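Local coordinates for endo-1,3-beta-glucanase (Streptomyces sioyaensis, PDB 3DGT), which hydrolyses internal beta-1,3 linkages of 1,3-beta-glucans, the chain being the family 16 glycoside hydrolase catalytic domain of a longer protein, at residues 208-212 and 213-217; 221-224 and 225-229. All coordinates share one frame; numbering follows the deposited sequence.

How the contacts relate
The two contacts follow each other along the chain: contact 1 (208-217) is the turn end of the hairpin made by strands 205-210 and 213-219, and contact 2 (221-229) begins just after the second strand and starts helix 225-232. Their centres lie 22 Å apart, yet both reach strand 175-179: Gln216 of contact 1 and Met223 of contact 2 each touch Ile175. The turn end lies nearer the magnesium ion, the side chain of Asp211 being about 11 Å from that of Asp269, one of its site residues. Contact 2 is remote from the metal site and sits farther from the centre of the chain.

Contact 1 (208-212 and 213-217); sequences FSVDG and VTYQT
Phe208 faces both Tyr215 and Gln216, which makes this antiparallel beta hairpin a worked example of the classic beta bulge, here followed closely by a type I' turn. Phe208 N gives a nearly straight bond to Gln216 O at 2.8 Å, while Phe208 O takes the N-H of Tyr215 at 2.9 Å and, weakly, that of Gln216. The two side chains of the Phe208-Gln216 pair run side by side in the same direction, with ring and amide planes 62° apart, and Phe208 CD2 rests 3.9 Å from Gln216 CG.

At Ser209 the register has moved by one residue, and its non-hydrogen-bonded partner is Thr214, on the sheet face away from Phe208. The backbones draw close, Ser209 CA lying 3.2 Å from Val213 O in a CA-H...O contact. Val210 then pairs with Val213 through two backbone bonds, N-H to O in each direction. Strand 191-198 flanks the hairpin, binding the backbones of Ser209 and Asp211; Thr192 N also bonds to Asp211 OD1. Asp211 and Gly212 form the turn corners, both with positive phi.

Coming back along the second strand, Tyr215 lays its ring edge against the first. Its CG sits between the backbone N and carbonyl carbon (chi1 62°), a torsion that turns the ring across the Val210 side chain at about a right angle, with CE1 3.8 Å from Val210 CG1 and the ring edge packed against the backbone N of Val210. The ring thus carries its hydroxyl, also bonded to Thr155, past the first strand, where one water joins Tyr215 OH at 2.6 Å to Ser209 O at 2.8 Å.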
loop_
_atom_site.group_PDB
_atom_site.type_symbol
_atom_site.label_atom_id
_atom_site.label_comp_id
_atom_site.label_asym_id
_atom_site.label_seq_id
_atom_site.Cartn_x
_atom_site.Cartn_y
_atom_site.Cartn_z
ATOM N N PHE A 208 0.726 -12.913 2.421
ATOM C CA PHE A 208 -0.195 -11.940 1.844
ATOM C C PHE A 208 -1.446 -12.631 1.346
ATOM O O PHE A 208 -1.363 -13.671 0.668
ATOM C CB PHE A 208 0.448 -11.215 0.668
ATOM C CG PHE A 208 1.687 -10.433 1.023
ATOM C CD1 PHE A 208 1.590 -9.129 1.510
ATOM C CD2 PHE A 208 2.949 -10.983 0.834
ATOM C CE1 PHE A 208 2.742 -8.406 1.806
ATOM C CE2 PHE A 208 4.104 -10.255 1.127
ATOM C CZ PHE A 208 3.999 -8.970 1.615
ATOM N N SER A 209 -2.595 -12.049 1.684
ATOM C CA SER A 209 -3.889 -12.607 1.293
ATOM C C SER A 209 -4.850 -11.557 0.756
ATOM O O SER A 209 -4.704 -10.361 1.023
ATOM C CB SER A 209 -4.524 -13.352 2.465
ATOM O OG SER A 209 -4.655 -12.523 3.602
ATOM N N VAL A 210 -5.826 -12.031 -0.012
ATOM C CA VAL A 210 -6.950 -11.215 -0.449
ATOM C C VAL A 210 -8.226 -11.970 -0.099
ATOM O O VAL A 210 -8.354 -13.160 -0.385
ATOM C CB VAL A 210 -6.883 -10.847 -1.965
ATOM C CG1 VAL A 210 -6.811 -12.100 -2.852
ATOM C CG2 VAL A 210 -8.085 -9.975 -2.361
ATOM N N ASP A 211 -9.150 -11.272 0.551
ATOM C CA ASP A 211 -10.408 -11.869 1.024
ATOM C C ASP A 211 -10.166 -13.183 1.767
ATOM O O ASP A 211 -10.905 -14.161 1.599
ATOM C CB ASP A 211 -11.377 -12.076 -0.142
ATOM C CG ASP A 211 -11.764 -10.783 -0.825
ATOM O OD1 ASP A 211 -11.762 -9.718 -0.168
ATOM O OD2 ASP A 211 -12.071 -10.849 -2.026
ATOM N N GLY A 212 -9.115 -13.195 2.580
ATOM C CA GLY A 212 -8.802 -14.357 3.400
ATOM C C GLY A 212 -8.065 -15.490 2.702
ATOM O O GLY A 212 -7.828 -16.537 3.324
ATOM N N VAL A 213 -7.679 -15.294 1.434
ATOM C CA VAL A 213 -7.028 -16.352 0.647
ATOM C C VAL A 213 -5.566 -15.998 0.392
ATOM O O VAL A 213 -5.264 -14.992 -0.239
ATOM C CB VAL A 213 -7.759 -16.607 -0.687
ATOM C CG1 VAL A 213 -7.215 -17.884 -1.336
ATOM C CG2 VAL A 213 -9.270 -16.755 -0.457
ATOM N N THR A 214 -4.656 -16.839 0.877
ATOM C CA THR A 214 -3.229 -16.549 0.780
ATOM C C THR A 214 -2.687 -16.822 -0.618
ATOM O O THR A 214 -2.877 -17.920 -1.160
ATOM C CB THR A 214 -2.444 -17.339 1.842
ATOM O OG1 THR A 214 -2.894 -16.932 3.145
ATOM C CG2 THR A 214 -0.936 -17.078 1.712
ATOM N N TYR A 215 -2.020 -15.823 -1.202
ATOM C CA TYR A 215 -1.448 -15.982 -2.549
ATOM C C TYR A 215 0.057 -15.799 -2.658
ATOM O O TYR A 215 0.655 -16.249 -3.634
ATOM C CB TYR A 215 -2.197 -15.162 -3.620
ATOM C CG TYR A 215 -2.211 -13.652 -3.464
ATOM C CD1 TYR A 215 -3.035 -13.029 -2.533
ATOM C CD2 TYR A 215 -1.452 -12.842 -4.314
ATOM C CE1 TYR A 215 -3.056 -11.647 -2.415
ATOM C CE2 TYR A 215 -1.481 -11.465 -4.210
ATOM C CZ TYR A 215 -2.288 -10.872 -3.258
ATOM O OH TYR A 215 -2.331 -9.492 -3.139
ATOM N N GLN A 216 0.667 -15.171 -1.656
ATOM C CA GLN A 216 2.117 -15.047 -1.599
ATOM C C GLN A 216 2.605 -15.248 -0.181
ATOM O O GLN A 216 2.068 -14.658 0.757
ATOM C CB GLN A 216 2.582 -13.685 -2.130
ATOM C CG GLN A 216 4.105 -13.456 -2.016
ATOM C CD GLN A 216 4.913 -14.349 -2.954
ATOM O OE1 GLN A 216 4.626 -14.427 -4.149
ATOM N NE2 GLN A 216 5.928 -15.029 -2.415
ATOM N N THR A 217 3.614 -16.100 -0.040
ATOM C CA THR A 217 4.302 -16.273 1.230
ATOM C C THR A 217 5.790 -16.030 1.013
ATOM O O THR A 217 6.364 -16.430 -0.010
ATOM C CB THR A 217 4.078 -17.676 1.827
ATOM O OG1 THR A 217 2.684 -18.006 1.793
ATOM C CG2 THR A 217 4.551 -17.732 3.284
HETATM O O HOH W 1 -3.045 -8.828 -0.710
#

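Contact 2 (221-224 and 225-229); sequences NQMD and AATWT. Unlike the reference sequence in segment 221-224: Gln222 (reference His). Unlike the reference sequence in segment 225-229: Ala226 (reference Val).
Asp224 and Thr227 set their side chains at about a right angle, the arrangement of an N-cap residue and the third residue of the helix it starts, helix 225-232. The carboxylate is turned in over the first turn because Asp224 CG lies between its own backbone N and carbonyl carbon (chi1 67°). One oxygen does the gripping: Asp224 OD1 accepts Thr227 N at 2.9 Å, met nearly in line with its C-O bond, and the hydroxyl Thr227 OG1 at 2.8 Å, which comes from above the carboxylate plane. Behind the cap, Asp224 O takes the N-H of Trp228 at 3.1 Å, the first regular helical bond.

Thr227 has a second face to offer. While its hydroxyl meets the aspartate, its methyl CG2 points to the residue before the cap, touching Met223 SD at 3.6 Å. The Met223 chain, bent at chi3, slants across both Thr227 and Trp228 and brings its sulfur to the rim of the indole: SD lies in the ring plane, 3.8 Å from Trp228 CE3, and 89° off the ring normal, an edge-on Met-aromatic contact. Cys161, Pro168 and Ile175 also touch Met223, and Trp228 NE1 bonds to Glu204, so this side of the helix start is packed on the body of the domain. With an alanine at Thr227 the hydroxyl and methyl are gone, so Asp224 OD1 is likely to be left with one of its two donors and a gap would probably open beside the methionine sulfur.

The helix start is therefore held in two ways, by an apolar, edge-on sulfur contact on its buried side and by a doubly gripped carboxylate oxygen, whose negative charge probably also suits the N-terminal end of the helix dipole.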
loop_
_atom_site.group_PDB
_atom_site.type_symbol
_atom_site.label_atom_id
_atom_site.label_comp_id
_atom_site.label_asym_id
_atom_site.label_seq_id
_atom_site.Cartn_x
_atom_site.Cartn_y
_atom_site.Cartn_z
ATOM N N ASN A 221 14.252 -17.722 5.316
ATOM C CA ASN A 221 15.359 -18.482 4.762
ATOM C C ASN A 221 15.560 -18.234 3.263
ATOM O O ASN A 221 16.481 -18.808 2.658
ATOM C CB ASN A 221 15.189 -19.973 5.061
ATOM C CG ASN A 221 13.916 -20.536 4.485
ATOM O OD1 ASN A 221 12.829 -19.991 4.692
ATOM N ND2 ASN A 221 14.038 -21.632 3.759
ATOM N N GLN A 222 14.722 -17.374 2.670
ATOM C CA GLN A 222 14.896 -16.967 1.267
ATOM C C GLN A 222 16.030 -15.968 1.096
ATOM O O GLN A 222 16.381 -15.606 -0.024
ATOM C CB GLN A 222 13.609 -16.384 0.675
ATOM C CG GLN A 222 12.530 -17.419 0.436
ATOM C CD GLN A 222 11.331 -16.841 -0.283
ATOM O OE1 GLN A 222 11.332 -16.664 -1.499
ATOM N NE2 GLN A 222 10.298 -16.550 0.467
ATOM N N MET A 223 16.591 -15.502 2.207
ATOM C CA MET A 223 17.696 -14.545 2.172
ATOM C C MET A 223 18.592 -14.806 3.380
ATOM O O MET A 223 18.225 -15.588 4.261
ATOM C CB MET A 223 17.151 -13.105 2.167
ATOM C CG MET A 223 16.284 -12.764 3.377
ATOM S SD MET A 223 15.118 -11.416 3.099
ATOM C CE MET A 223 13.802 -12.291 2.266
ATOM N N ASP A 224 19.766 -14.175 3.430
ATOM C CA ASP A 224 20.629 -14.359 4.593
ATOM C C ASP A 224 20.092 -13.624 5.830
ATOM O O ASP A 224 19.184 -12.786 5.717
ATOM C CB ASP A 224 22.117 -14.068 4.286
ATOM C CG ASP A 224 22.411 -12.609 3.968
ATOM O OD1 ASP A 224 21.646 -11.711 4.362
ATOM O OD2 ASP A 224 23.471 -12.362 3.341
ATOM N N ALA A 225 20.635 -13.957 7.000
ATOM C CA ALA A 225 20.180 -13.390 8.266
ATOM C C ALA A 225 20.235 -11.865 8.284
ATOM O O ALA A 225 19.278 -11.222 8.703
ATOM C CB ALA A 225 20.979 -13.974 9.442
ATOM N N ALA A 226 21.345 -11.293 7.822
ATOM C CA ALA A 226 21.490 -9.833 7.793
ATOM C C ALA A 226 20.414 -9.162 6.939
ATOM O O ALA A 226 19.843 -8.145 7.345
ATOM C CB ALA A 226 22.890 -9.431 7.324
ATOM N N THR A 227 20.139 -9.723 5.763
ATOM C CA THR A 227 19.126 -9.170 4.857
ATOM C C THR A 227 17.735 -9.182 5.514
ATOM O O THR A 227 16.993 -8.190 5.451
ATOM C CB THR A 227 19.129 -9.917 3.508
ATOM O OG1 THR A 227 20.409 -9.745 2.884
ATOM C CG2 THR A 227 18.067 -9.373 2.564
ATOM N N TRP A 228 17.398 -10.286 6.178
ATOM C CA TRP A 228 16.102 -10.406 6.853
ATOM C C TRP A 228 16.000 -9.436 8.022
ATOM O O TRP A 228 14.973 -8.785 8.203
ATOM C CB TRP A 228 15.855 -11.854 7.297
ATOM C CG TRP A 228 14.509 -12.092 7.961
ATOM C CD1 TRP A 228 14.278 -12.270 9.296
ATOM C CD2 TRP A 228 13.224 -12.172 7.320
ATOM N NE1 TRP A 228 12.936 -12.462 9.528
ATOM C CE2 TRP A 228 12.266 -12.409 8.332
ATOM C CE3 TRP A 228 12.793 -12.080 5.988
ATOM C CZ2 TRP A 228 10.895 -12.544 8.052
ATOM C CZ3 TRP A 228 11.428 -12.223 5.711
ATOM C CH2 TRP A 228 10.503 -12.454 6.740
ATOM N N THR A 229 17.075 -9.346 8.798
ATOM C CA THR A 229 17.185 -8.422 9.932
ATOM C C THR A 229 17.001 -6.975 9.475
ATOM O O THR A 229 16.240 -6.212 10.077
ATOM C CB THR A 229 18.574 -8.585 10.625
ATOM O OG1 THR A 229 18.699 -9.915 11.140
ATOM C CG2 THR A 229 18.757 -7.579 11.754
#